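Side-chain contacts in putative exported protein (Bordetella pertussis Tohama I, PDB 2PFY), which binds pyroglutamic acid as an extracytoplasmic solute receptor of the DctP family, probably delivering it to a tripartite ATP-independent periplasmic transporter: residues 144-147 and 148-151; 181-184 and 185-188. All coordinates share one frame; numbering follows the deposited sequence.

How the contacts relate
Contacts 1 and 2 are both strand-to-helix junctions with a serine at the N-cap position, and both reach the same pyroglutamic acid. Contact 1 (144-147 with 148-151) follows strand 141-144 of the small two-stranded parallel sheet and is only partly buried, with a water at one side. Contact 2 (181-184 with 185-188) follows strand 180-182, an outermost strand of the four-stranded sheet, and is buried. Their centres lie about 16 Å apart, yet they touch where Tyr145 CE2 meets Leu181 O at 3.2 Å. Contact 1 offers the ligand an aromatic face; contact 2 grips its polar atoms through hydroxyls and a backbone N-H.

Contact 1: 144-147 and 148-151; sequences AYSA and STSH. With PCA (pyroglutamic acid), chain E.
The ring of Tyr145 lies between the methyl of Thr149 and the bound pyroglutamic acid. Thr149 CG2 sits over one face in a CH-pi contact, 4.0 Å from the centroid of the Tyr145 ring and 22° off its normal. CB of the ligand lies over the opposite face, displaced toward the rim, and the two side chains of the protein cross at about a right angle. This is the tight side of the turn. With chi1 at 60°, the Tyr145 ring is turned back over its own main chain, one face to Thr149 and the other to the ligand.

The same threonine fastens the backbone at the base of the tyrosine. Thr149 OG1 accepts a nearly straight bond from Tyr145 N (2.8 Å, 168° at the hydrogen) and also pairs with Ser146 OG at 2.9 Å, a hydroxyl pair whose donor is not defined. Thr149 thus spends its hydroxyl on the turn and its methyl on the pocket wall. Ser146 occupies the N-cap position, and its carbonyl starts the helix by accepting from Ser150 N at 2.9 Å; Ala147 O follows by receiving His151 N.

Packing gives way to solvent on the side of Ser150. Its OG lies 3.3 Å from Ala144 CB and is hydrogen-bonded to a water at 2.9 Å, which also donates a weak bond to Ser146 O. Ala147 and His151 are partly exposed too, in contrast to the buried Tyr145 and Thr149.

Arg48, which also binds the ligand, donates to Tyr145 O. Ala144 ends strand 141-144 and is paired through its backbone with Thr161 of strand 159-162, whereas Ser148 and His151 of helix 147-155 rest against Met280 of helix 267-287.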
ATOM      1  N   ALA A 144      12.780  -1.868   4.042  1.00 24.04           N
ATOM      2  CA  ALA A 144      11.450  -2.300   4.497  1.00 23.54           C
ATOM      3  C   ALA A 144      10.569  -1.053   4.598  1.00 23.35           C
ATOM      4  O   ALA A 144      11.089   0.036   4.741  1.00 23.17           O
ATOM      5  CB  ALA A 144      11.533  -2.970   5.880  1.00 23.69           C
ATOM      6  N   TYR A 145       9.245  -1.206   4.510  1.00 22.73           N
ATOM      7  CA  TYR A 145       8.373  -0.023   4.547  1.00 23.06           C
ATOM      8  C   TYR A 145       7.159  -0.184   5.449  1.00 23.49           C
ATOM      9  O   TYR A 145       6.252   0.662   5.458  1.00 23.40           O
ATOM     10  CB  TYR A 145       7.973   0.432   3.133  1.00 21.69           C
ATOM     11  CG  TYR A 145       7.228  -0.576   2.293  1.00 21.35           C
ATOM     12  CD1 TYR A 145       5.945  -1.007   2.652  1.00 19.66           C
ATOM     13  CD2 TYR A 145       7.788  -1.072   1.104  1.00 19.20           C
ATOM     14  CE1 TYR A 145       5.266  -1.907   1.886  1.00 21.72           C
ATOM     15  CE2 TYR A 145       7.107  -1.998   0.324  1.00 18.81           C
ATOM     16  CZ  TYR A 145       5.846  -2.419   0.721  1.00 20.96           C
ATOM     17  OH  TYR A 145       5.120  -3.320  -0.014  1.00 19.83           O
ATOM     18  N   SER A 146       7.162  -1.276   6.206  1.00 24.50           N
ATOM     19  CA  SER A 146       6.043  -1.678   7.067  1.00 25.92           C
ATOM     20  C   SER A 146       6.578  -2.748   8.036  1.00 26.87           C
ATOM     21  O   SER A 146       7.688  -3.280   7.833  1.00 27.32           O
ATOM     22  CB  SER A 146       4.887  -2.224   6.215  1.00 24.96           C
ATOM     23  OG  SER A 146       5.265  -3.424   5.545  1.00 26.70           O
ATOM     24  N   ALA A 147       5.819  -3.023   9.102  1.00 27.26           N
ATOM     25  CA  ALA A 147       6.091  -4.150   9.999  1.00 27.40           C
ATOM     26  C   ALA A 147       6.188  -5.473   9.234  1.00 28.03           C
ATOM     27  O   ALA A 147       7.132  -6.241   9.435  1.00 28.10           O
ATOM     28  CB  ALA A 147       4.996  -4.218  11.122  1.00 26.89           C
ATOM     29  N   SER A 148       5.235  -5.737   8.343  1.00 28.11           N
ATOM     30  CA  SER A 148       5.263  -6.969   7.540  1.00 28.02           C
ATOM     31  C   SER A 148       6.513  -7.094   6.662  1.00 28.21           C
ATOM     32  O   SER A 148       7.184  -8.147   6.674  1.00 28.40           O
ATOM     33  CB  SER A 148       3.997  -7.115   6.690  1.00 27.94           C
ATOM     34  OG  SER A 148       4.012  -8.364   6.012  1.00 29.20           O
ATOM     35  N   THR A 149       6.846  -6.049   5.904  1.00 26.78           N
ATOM     36  CA  THR A 149       8.045  -6.121   5.080  1.00 26.90           C
ATOM     37  C   THR A 149       9.364  -6.160   5.874  1.00 27.63           C
ATOM     38  O   THR A 149      10.354  -6.716   5.387  1.00 26.52           O
ATOM     39  CB  THR A 149       8.093  -5.002   3.978  1.00 26.77           C
ATOM     40  OG1 THR A 149       7.982  -3.708   4.584  1.00 24.43           O
ATOM     41  CG2 THR A 149       6.981  -5.215   2.925  1.00 22.91           C
ATOM     42  N   SER A 150       9.388  -5.560   7.065  1.00 28.39           N
ATOM     43  CA  SER A 150      10.529  -5.713   7.987  1.00 30.42           C
ATOM     44  C   SER A 150      10.745  -7.171   8.397  1.00 31.87           C
ATOM     45  O   SER A 150      11.867  -7.691   8.309  1.00 32.82           O
ATOM     46  CB  SER A 150      10.324  -4.880   9.254  1.00 30.69           C
ATOM     47  OG  SER A 150      10.830  -3.582   9.092  1.00 32.40           O
ATOM     48  N   HIS A 151       9.662  -7.810   8.835  1.00 32.38           N
ATOM     49  CA  HIS A 151       9.661  -9.220   9.164  1.00 34.36           C
ATOM     50  C   HIS A 151      10.055 -10.093   7.951  1.00 34.62           C
ATOM     51  O   HIS A 151      10.896 -10.994   8.064  1.00 35.08           O
ATOM     52  CB  HIS A 151       8.286  -9.619   9.703  1.00 34.72           C
ATOM     53  CG  HIS A 151       8.227 -11.027  10.218  1.00 38.27           C
ATOM     54  ND1 HIS A 151       7.135 -11.846  10.020  1.00 42.77           N
ATOM     55  CD2 HIS A 151       9.127 -11.760  10.914  1.00 39.65           C
ATOM     56  CE1 HIS A 151       7.364 -13.024  10.577  1.00 42.46           C
ATOM     57  NE2 HIS A 151       8.565 -12.995  11.130  1.00 41.70           N
TER
HETATM   58  N   PCA E 302       4.900   1.387  -2.975  1.00 22.63           N
HETATM   59  CA  PCA E 302       4.825   1.716  -1.531  1.00 23.48           C
HETATM   60  CB  PCA E 302       4.146   0.589  -0.792  1.00 22.44           C
HETATM   61  CG  PCA E 302       3.877  -0.478  -1.810  1.00 23.29           C
HETATM   62  CD  PCA E 302       4.334   0.091  -3.112  1.00 20.74           C
HETATM   63  OE  PCA E 302       4.193  -0.468  -4.195  1.00 22.48           O
HETATM   64  C   PCA E 302       6.215   1.946  -0.972  1.00 24.18           C
HETATM   65  O   PCA E 302       6.432   2.463   0.130  1.00 24.73           O
HETATM   66  OXT PCA E 302       7.168   1.603  -1.648  1.00 25.49           O
HETATM   67  O   HOH W   1       9.374  -1.211   8.299  1.00 44.58           O

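Contact 2: 181-184 and 185-188; sequences LTSP and ATGV. With PCA (pyroglutamic acid), chain E.
Thr182, Ser183 and Thr186 converge on pyroglutamic acid from the end of a strand and the first turn of the helix that follows. Of the bonds to the ligand, Ser183 supplies two to the ring carbonyl oxygen, OE: one from OG at 2.7 Å and one from its backbone N at 3.1 Å. Thr182 OG1 donates to the carboxylate oxygen OXT at 2.8 Å. The ligand N-H in turn is given almost straight (173°) to Thr186 OG1, 2.7 Å from PCA N.

Capping bonds form the second group. With chi1 at 61°, Ser183 OG folds back over the helix start and accepts from Thr186 N at 3.2 Å, and weakly from Ala185 N, as an N-cap. Routine helix bonds follow, from Gly187 N to Ser183 O and from Val188 N to Pro184 O; Ser183 O is also bound by Tyr126 OH.

Packing between the two threonines adds a third kind of contact: their side chains cross at about a right angle, with Thr182 OG1 3.3 Å from Thr186 CB and Thr182 CG2 3.8 Å from Thr186 CG2. Behind the turn, Pro184 and Ala185 lean on Leu251 of helix 223-257.

The chemistry matches a lactam: its carbonyl meets donors and its N-H an acceptor. Since Ser183 OG receives backbone N-H groups while donating to OE, the helix start probably polarises that hydroxyl toward the ligand.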
ATOM      1  N   LEU A 181      11.969  -3.804  -2.149  1.00 22.37           N
ATOM      2  CA  LEU A 181      10.832  -4.524  -2.653  1.00 21.61           C
ATOM      3  C   LEU A 181       9.712  -3.515  -2.720  1.00 21.37           C
ATOM      4  O   LEU A 181       9.397  -2.860  -1.707  1.00 21.29           O
ATOM      5  CB  LEU A 181      10.434  -5.672  -1.718  1.00 20.98           C
ATOM      6  CG  LEU A 181       9.111  -6.377  -2.083  1.00 23.51           C
ATOM      7  CD1 LEU A 181       9.204  -7.915  -2.113  1.00 25.99           C
ATOM      8  CD2 LEU A 181       7.997  -5.947  -1.112  1.00 25.35           C
ATOM      9  N   THR A 182       9.149  -3.357  -3.916  1.00 20.84           N
ATOM     10  CA  THR A 182       8.087  -2.365  -4.149  1.00 19.10           C
ATOM     11  C   THR A 182       7.528  -2.583  -5.542  1.00 19.06           C
ATOM     12  O   THR A 182       8.111  -3.358  -6.325  1.00 19.82           O
ATOM     13  CB  THR A 182       8.563  -0.876  -3.918  1.00 18.74           C
ATOM     14  OG1 THR A 182       7.425  -0.004  -3.877  1.00 19.20           O
ATOM     15  CG2 THR A 182       9.576  -0.356  -5.004  1.00 17.36           C
ATOM     16  N   SER A 183       6.429  -1.887  -5.859  1.00 18.09           N
ATOM     17  CA  SER A 183       5.765  -2.029  -7.138  1.00 17.00           C
ATOM     18  C   SER A 183       6.557  -1.319  -8.234  1.00 16.95           C
ATOM     19  O   SER A 183       7.436  -0.441  -7.953  1.00 16.06           O
ATOM     20  CB  SER A 183       4.365  -1.397  -7.089  1.00 16.45           C
ATOM     21  OG  SER A 183       4.523  -0.012  -6.809  1.00 16.51           O
ATOM     22  N   PRO A 184       6.219  -1.644  -9.487  1.00 16.87           N
ATOM     23  CA  PRO A 184       6.722  -0.829 -10.596  1.00 17.82           C
ATOM     24  C   PRO A 184       6.170   0.612 -10.562  1.00 17.60           C
ATOM     25  O   PRO A 184       6.775   1.500 -11.160  1.00 17.54           O
ATOM     26  CB  PRO A 184       6.266  -1.596 -11.849  1.00 17.33           C
ATOM     27  CG  PRO A 184       5.027  -2.408 -11.388  1.00 17.63           C
ATOM     28  CD  PRO A 184       5.411  -2.793  -9.956  1.00 17.03           C
ATOM     29  N   ALA A 185       5.068   0.866  -9.834  1.00 16.85           N
ATOM     30  CA  ALA A 185       4.565   2.251  -9.728  1.00 16.48           C
ATOM     31  C   ALA A 185       5.548   3.147  -8.972  1.00 16.83           C
ATOM     32  O   ALA A 185       5.842   4.264  -9.402  1.00 16.96           O
ATOM     33  CB  ALA A 185       3.196   2.294  -9.045  1.00 15.04           C
ATOM     34  N   THR A 186       6.027   2.655  -7.826  1.00 16.03           N
ATOM     35  CA  THR A 186       7.056   3.378  -7.042  1.00 16.78           C
ATOM     36  C   THR A 186       8.355   3.459  -7.848  1.00 16.57           C
ATOM     37  O   THR A 186       9.053   4.481  -7.824  1.00 17.04           O
ATOM     38  CB  THR A 186       7.278   2.694  -5.695  1.00 17.05           C
ATOM     39  OG1 THR A 186       6.099   2.893  -4.892  1.00 18.04           O
ATOM     40  CG2 THR A 186       8.508   3.282  -4.945  1.00 16.43           C
ATOM     41  N   GLY A 187       8.674   2.383  -8.563  1.00 16.16           N
ATOM     42  CA  GLY A 187       9.834   2.394  -9.461  1.00 16.51           C
ATOM     43  C   GLY A 187       9.787   3.547 -10.477  1.00 17.37           C
ATOM     44  O   GLY A 187      10.789   4.237 -10.707  1.00 17.42           O
ATOM     45  N   VAL A 188       8.630   3.750 -11.102  1.00 15.87           N
ATOM     46  CA  VAL A 188       8.471   4.891 -12.017  1.00 15.67           C
ATOM     47  C   VAL A 188       8.341   6.244 -11.293  1.00 15.73           C
ATOM     48  O   VAL A 188       9.041   7.202 -11.659  1.00 15.54           O
ATOM     49  CB  VAL A 188       7.290   4.643 -13.057  1.00 16.28           C
ATOM     50  CG1 VAL A 188       7.045   5.870 -14.012  1.00 14.52           C
ATOM     51  CG2 VAL A 188       7.627   3.396 -13.897  1.00 14.20           C
TER
HETATM   52  N   PCA E 302       4.900   1.387  -2.975  1.00 22.63           N
HETATM   53  CA  PCA E 302       4.825   1.716  -1.531  1.00 23.48           C
HETATM   54  CB  PCA E 302       4.146   0.589  -0.792  1.00 22.44           C
HETATM   55  CG  PCA E 302       3.877  -0.478  -1.810  1.00 23.29           C
HETATM   56  CD  PCA E 302       4.334   0.091  -3.112  1.00 20.74           C
HETATM   57  OE  PCA E 302       4.193  -0.468  -4.195  1.00 22.48           O
HETATM   58  C   PCA E 302       6.215   1.946  -0.972  1.00 24.18           C
HETATM   59  O   PCA E 302       6.432   2.463   0.130  1.00 24.73           O
HETATM   60  OXT PCA E 302       7.168   1.603  -1.648  1.00 25.49           O